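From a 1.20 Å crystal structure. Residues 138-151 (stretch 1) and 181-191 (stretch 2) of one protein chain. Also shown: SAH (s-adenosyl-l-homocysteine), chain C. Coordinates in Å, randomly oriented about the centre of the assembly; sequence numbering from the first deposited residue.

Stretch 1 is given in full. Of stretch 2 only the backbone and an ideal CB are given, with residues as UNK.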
# COMPACT_ATOMS: atom_id res chain seq x y z
N PHE A 138 4.49 -11.31 6.27
CA PHE A 138 5.38 -10.69 5.29
C PHE A 138 6.28 -11.77 4.71
O PHE A 138 7.09 -12.36 5.42
CB PHE A 138 6.22 -9.59 5.96
CG PHE A 138 7.13 -8.85 5.02
CD1 PHE A 138 6.69 -8.42 3.77
CD2 PHE A 138 8.44 -8.55 5.39
CE1 PHE A 138 7.53 -7.71 2.91
CE2 PHE A 138 9.29 -7.84 4.55
CZ PHE A 138 8.83 -7.42 3.30
N ILE A 139 6.11 -12.05 3.42
CA ILE A 139 6.89 -13.06 2.73
C ILE A 139 8.01 -12.36 1.98
O ILE A 139 7.78 -11.68 0.98
CB ILE A 139 6.01 -13.86 1.75
CG1 ILE A 139 4.81 -14.45 2.51
CG2 ILE A 139 6.82 -14.97 1.11
CD1 ILE A 139 3.83 -15.21 1.64
N ASP A 140 9.24 -12.53 2.47
CA ASP A 140 10.39 -11.85 1.89
C ASP A 140 11.68 -12.66 2.04
O ASP A 140 12.70 -12.13 2.49
CB ASP A 140 10.54 -10.48 2.57
CG ASP A 140 11.50 -9.57 1.85
OD1 ASP A 140 11.62 -9.67 0.61
OD2 ASP A 140 12.11 -8.71 2.52
N ALA A 141 11.64 -13.92 1.64
CA ALA A 141 12.81 -14.79 1.73
C ALA A 141 13.24 -15.24 0.34
O ALA A 141 13.47 -14.40 -0.54
CB ALA A 141 12.49 -15.99 2.61
N ASP A 142 13.38 -16.55 0.14
CA ASP A 142 13.75 -17.07 -1.17
C ASP A 142 12.46 -17.18 -1.95
O ASP A 142 11.60 -18.01 -1.65
CB ASP A 142 14.45 -18.44 -1.02
CG ASP A 142 13.68 -19.42 -0.17
OD1 ASP A 142 13.11 -19.03 0.87
OD2 ASP A 142 13.65 -20.62 -0.55
N LYS A 143 12.31 -16.32 -2.95
CA LYS A 143 11.09 -16.26 -3.74
C LYS A 143 10.75 -17.54 -4.50
O LYS A 143 9.60 -17.74 -4.87
CB LYS A 143 11.14 -15.05 -4.67
CG LYS A 143 11.51 -13.74 -3.95
CD LYS A 143 10.71 -13.53 -2.66
CE LYS A 143 10.95 -12.16 -2.01
NZ LYS A 143 12.31 -11.93 -1.44
N GLN A 144 11.73 -18.41 -4.73
CA GLN A 144 11.42 -19.65 -5.43
C GLN A 144 10.45 -20.48 -4.59
O GLN A 144 9.74 -21.33 -5.12
CB GLN A 144 12.68 -20.47 -5.75
CG GLN A 144 13.75 -20.50 -4.69
CD GLN A 144 14.74 -19.36 -4.84
OE1 GLN A 144 14.46 -18.23 -4.47
NE2 GLN A 144 15.91 -19.66 -5.41
N ASN A 145 10.41 -20.22 -3.29
CA ASN A 145 9.53 -20.97 -2.39
C ASN A 145 8.24 -20.24 -2.03
O ASN A 145 7.51 -20.68 -1.14
CB ASN A 145 10.28 -21.34 -1.11
CG ASN A 145 10.88 -22.74 -1.17
OD1 ASN A 145 11.97 -22.99 -0.65
ND2 ASN A 145 10.16 -23.66 -1.81
N ASN A 146 7.94 -19.14 -2.71
CA ASN A 146 6.72 -18.41 -2.41
C ASN A 146 5.45 -19.26 -2.48
O ASN A 146 4.53 -19.06 -1.69
CB ASN A 146 6.59 -17.20 -3.33
CG ASN A 146 7.19 -15.95 -2.71
OD1 ASN A 146 8.20 -16.01 -2.01
ND2 ASN A 146 6.56 -14.80 -2.96
N PRO A 147 5.38 -20.23 -3.41
CA PRO A 147 4.17 -21.05 -3.46
C PRO A 147 3.93 -21.76 -2.12
O PRO A 147 2.83 -21.73 -1.57
CB PRO A 147 4.46 -22.04 -4.58
CG PRO A 147 5.31 -21.24 -5.51
CD PRO A 147 6.26 -20.52 -4.56
N ALA A 148 4.98 -22.39 -1.60
CA ALA A 148 4.89 -23.11 -0.34
C ALA A 148 4.65 -22.15 0.83
O ALA A 148 3.86 -22.45 1.73
CB ALA A 148 6.16 -23.92 -0.10
N TYR A 149 5.32 -21.00 0.82
CA TYR A 149 5.13 -20.04 1.90
C TYR A 149 3.71 -19.49 1.90
O TYR A 149 3.15 -19.22 2.95
CB TYR A 149 6.15 -18.90 1.80
CG TYR A 149 7.59 -19.35 1.92
CD1 TYR A 149 7.94 -20.43 2.74
CD2 TYR A 149 8.61 -18.69 1.24
CE1 TYR A 149 9.26 -20.85 2.85
CE2 TYR A 149 9.93 -19.10 1.35
CZ TYR A 149 10.25 -20.18 2.16
OH TYR A 149 11.55 -20.61 2.25
N PHE A 150 3.13 -19.32 0.71
CA PHE A 150 1.77 -18.82 0.61
C PHE A 150 0.81 -19.84 1.22
O PHE A 150 -0.10 -19.47 1.96
CB PHE A 150 1.39 -18.56 -0.86
CG PHE A 150 -0.06 -18.22 -1.06
CD1 PHE A 150 -0.64 -17.14 -0.38
CD2 PHE A 150 -0.86 -18.99 -1.90
CE1 PHE A 150 -1.99 -16.84 -0.55
CE2 PHE A 150 -2.21 -18.69 -2.07
CZ PHE A 150 -2.78 -17.62 -1.39
N GLU A 151 1.02 -21.11 0.91
CA GLU A 151 0.16 -22.15 1.46
C GLU A 151 0.27 -22.19 2.98
O GLU A 151 -0.73 -22.36 3.68
CB GLU A 151 0.50 -23.51 0.86
CG GLU A 151 0.11 -23.64 -0.60
CD GLU A 151 -1.39 -23.48 -0.82
OE1 GLU A 151 -2.16 -24.16 -0.12
OE2 GLU A 151 -1.79 -22.67 -1.69
N UNK A 181 15.13 -17.88 -14.47
CA UNK A 181 15.35 -17.47 -13.09
C UNK A 181 14.34 -18.17 -12.18
O UNK A 181 13.14 -17.92 -12.27
CB UNK A 181 15.24 -15.95 -12.95
N UNK A 182 14.81 -19.06 -11.29
CA UNK A 182 13.88 -19.77 -10.40
C UNK A 182 13.06 -18.84 -9.50
O UNK A 182 11.97 -19.21 -9.05
CB UNK A 182 14.66 -20.75 -9.53
N UNK A 183 13.57 -17.64 -9.25
CA UNK A 183 12.86 -16.67 -8.42
C UNK A 183 11.67 -16.11 -9.20
O UNK A 183 10.61 -15.86 -8.63
CB UNK A 183 13.80 -15.54 -7.98
N UNK A 184 11.86 -15.92 -10.50
CA UNK A 184 10.79 -15.41 -11.36
C UNK A 184 9.71 -16.49 -11.48
O UNK A 184 8.52 -16.19 -11.39
CB UNK A 184 11.33 -15.01 -12.74
N UNK A 185 10.11 -17.74 -11.67
CA UNK A 185 9.14 -18.81 -11.78
C UNK A 185 8.38 -18.95 -10.46
O UNK A 185 7.16 -19.14 -10.45
CB UNK A 185 9.83 -20.12 -12.16
N UNK A 186 9.10 -18.84 -9.34
CA UNK A 186 8.46 -18.94 -8.04
C UNK A 186 7.39 -17.87 -7.84
O UNK A 186 6.32 -18.15 -7.31
CB UNK A 186 9.51 -18.84 -6.93
N UNK A 187 7.69 -16.65 -8.26
CA UNK A 187 6.72 -15.57 -8.12
C UNK A 187 5.51 -15.80 -9.02
O UNK A 187 4.38 -15.54 -8.62
CB UNK A 187 7.37 -14.22 -8.45
N UNK A 188 5.73 -16.30 -10.23
CA UNK A 188 4.61 -16.58 -11.12
C UNK A 188 3.71 -17.67 -10.52
O UNK A 188 2.49 -17.57 -10.59
CB UNK A 188 5.12 -17.00 -12.50
N UNK A 189 4.32 -18.69 -9.92
CA UNK A 189 3.56 -19.77 -9.28
C UNK A 189 2.72 -19.18 -8.15
O UNK A 189 1.59 -19.62 -7.89
CB UNK A 189 4.49 -20.86 -8.75
N UNK A 190 3.29 -18.18 -7.47
CA UNK A 190 2.65 -17.48 -6.36
C UNK A 190 1.38 -16.75 -6.83
O UNK A 190 0.32 -16.90 -6.24
CB UNK A 190 3.63 -16.49 -5.73
N UNK A 191 1.50 -15.97 -7.91
CA UNK A 191 0.34 -15.25 -8.46
C UNK A 191 -0.75 -16.26 -8.81
O UNK A 191 -1.93 -16.07 -8.47
CB UNK A 191 0.73 -14.43 -9.69
N SAH C . 12.91 -8.71 4.70
CA SAH C . 14.31 -8.40 5.16
CB SAH C . 15.32 -8.95 4.20
CG SAH C . 15.33 -10.44 3.96
SD SAH C . 16.43 -10.81 2.53
C SAH C . 14.47 -6.85 5.20
O SAH C . 13.53 -6.15 4.80
OXT SAH C . 15.58 -6.39 5.65
C5' SAH C . 16.00 -12.48 2.26
C4' SAH C . 16.44 -13.40 3.49
O4' SAH C . 15.98 -14.68 3.06
C3' SAH C . 17.93 -13.61 3.70
O3' SAH C . 18.36 -13.20 5.00
C2' SAH C . 18.12 -15.15 3.41
O2' SAH C . 19.19 -15.73 4.14
C1' SAH C . 16.75 -15.70 3.77
N9 SAH C . 16.43 -16.91 3.30
C8 SAH C . 16.68 -17.54 2.09
N7 SAH C . 16.20 -18.74 1.99
C5 SAH C . 15.54 -18.96 3.23
C6 SAH C . 14.82 -20.11 3.72
N6 SAH C . 14.63 -21.23 3.02
N1 SAH C . 14.31 -19.96 4.99
C2 SAH C . 14.48 -18.84 5.74
N3 SAH C . 15.17 -17.73 5.30
C4 SAH C . 15.67 -17.86 4.04

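Position 181 stands just ahead of a helix, with phi/psi of -91/114 and its ideal CB beyond reach of stretch 1. An N-cap asks for a small acceptor, so Asp, Asn, Ser or Thr would serve. It is Asp181: OD1 accepts from the backbone N of 183 at 2.9 Å, a capping bond.

Position 182 opens the helix. Its phi of -59 permits proline, and a first turn has no need of its amide hydrogen. The ideal CB lies 4.3 Å from Gln144 CB and points sideways, so a short or compact side chain would pack against the glutamine. The residue is Pro182, whose CG comes to 4.2 Å from Gln144 NE2.

At 183 the ideal CB is 4.3 Å from Lys143 CB and 4.5 Å from Gln144 OE1. The direction is sideways, which suits a long chain that brushes past; Arg, Lys, Gln or Met could do so. Arg183 lays its CG 3.5 Å from Gln144 OE1, then turns its guanidinium back on Asp181: NE donates to Asp181 OD1 at 3.0 Å, and NH2 bridges to Asp181 OD2 at 2.9 Å. The same carboxylate thus caps the helix and holds the arginine.

Positions 184 and 185 show stretch 1 nothing within 5.5 Å of their ideal CB atoms, so this contact sets little constraint beyond helix compatibility. They are Val184 and Gln185.

Position 186 is the strictest. Its ideal CB would sit 2.3 Å from Lys143 O and 2.6 Å from Gln144 CA, both clashes, although phi/psi of -60/-42 is ordinary helix. Only glycine fits this backbone, and Gly186 occurs. Its CA comes within 4.0 Å of Gln144 CA and makes a CA-H...O contact with Lys143 O, 3.6 Å from CA to O.

At 187 the ideal CB points sideways, 5.4 Å from Lys143 CB, leaving space for a branched or flexible apolar chain such as Ile, Leu or Met to reach back. Ile187 does so with both chi angles in m: CD1 lies 3.9 Å from Lys143 CB and 3.4 Å from Asn146 ND2.

Position 188 points away, and stretch 1 has no say in it; it holds Arg188.

At 189 the ideal CB is a tight 3.4 Å from Pro147 CG. Bulk must leave promptly, so Ala or an unbranched chain that bends off is favoured. Arg189 keeps CB 3.3 Å from Pro147 CG while its end leads away.

Position 190 sets its ideal CB 3.9 Å from Asn146 CB, with Phe150 a turn later in stretch 1 and Ile139 earlier in it. A large apolar group, aromatic or Leu or Met, would suit. Phe190, with chi1 t, covers this ground: Asn146 ND2 lies over one face, 3.5 Å from Phe190 CD2. The ring edge points toward the face of Phe150 in an offset edge-to-face pair, centroids 5.7 Å apart, and Phe190 CZ reaches 4.3 Å from Ile139 CD1.

Position 191 is out of reach, and stretch 1 leaves it free; it is Tyr191.

Stretch 2, residues 181-191: DPRVQGIRRFY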
# COMPACT_ATOMS: atom_id res chain seq x y z
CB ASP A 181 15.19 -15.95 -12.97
CG ASP A 181 15.67 -15.41 -11.63
OD1 ASP A 181 15.58 -16.14 -10.62
OD2 ASP A 181 16.13 -14.25 -11.59
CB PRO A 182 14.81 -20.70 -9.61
CG PRO A 182 16.09 -19.93 -9.57
CD PRO A 182 16.20 -19.41 -10.98
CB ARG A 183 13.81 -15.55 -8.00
CG ARG A 183 14.96 -16.05 -7.13
CD ARG A 183 16.03 -15.00 -6.96
NE ARG A 183 16.64 -14.64 -8.23
CZ ARG A 183 17.64 -13.79 -8.37
NH1 ARG A 183 18.16 -13.19 -7.30
NH2 ARG A 183 18.13 -13.52 -9.57
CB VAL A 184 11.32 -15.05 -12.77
CG1 VAL A 184 10.15 -14.75 -13.70
CG2 VAL A 184 12.24 -13.84 -12.69
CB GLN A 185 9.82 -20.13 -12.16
CG GLN A 185 10.48 -20.10 -13.54
CD GLN A 185 9.48 -19.89 -14.67
OE1 GLN A 185 9.85 -19.52 -15.78
NE2 GLN A 185 8.20 -20.15 -14.39
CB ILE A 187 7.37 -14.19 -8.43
CG1 ILE A 187 8.35 -13.82 -7.31
CG2 ILE A 187 6.30 -13.13 -8.59
CD1 ILE A 187 7.72 -13.76 -5.93
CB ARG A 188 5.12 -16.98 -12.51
CG ARG A 188 5.69 -15.80 -13.31
CD ARG A 188 6.28 -16.23 -14.64
NE ARG A 188 5.30 -16.89 -15.50
CZ ARG A 188 4.40 -16.26 -16.24
NH1 ARG A 188 4.34 -14.94 -16.25
NH2 ARG A 188 3.54 -16.96 -16.98
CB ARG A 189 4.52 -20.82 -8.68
CG ARG A 189 5.40 -21.57 -9.67
CD ARG A 189 4.59 -22.44 -10.61
NE ARG A 189 4.08 -21.67 -11.75
CZ ARG A 189 4.85 -21.18 -12.71
NH1 ARG A 189 6.16 -21.39 -12.69
NH2 ARG A 189 4.31 -20.49 -13.70
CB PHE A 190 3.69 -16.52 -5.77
CG PHE A 190 3.22 -15.72 -4.58
CD1 PHE A 190 2.59 -16.31 -3.50
CD2 PHE A 190 3.50 -14.35 -4.52
CE1 PHE A 190 2.25 -15.56 -2.36
CE2 PHE A 190 3.18 -13.60 -3.39
CZ PHE A 190 2.55 -14.20 -2.31
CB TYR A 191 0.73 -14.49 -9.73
CG TYR A 191 1.39 -13.14 -9.53
CD1 TYR A 191 0.63 -11.97 -9.45
CD2 TYR A 191 2.78 -13.02 -9.50
CE1 TYR A 191 1.24 -10.72 -9.35
CE2 TYR A 191 3.40 -11.77 -9.39
CZ TYR A 191 2.62 -10.63 -9.32
OH TYR A 191 3.22 -9.39 -9.25
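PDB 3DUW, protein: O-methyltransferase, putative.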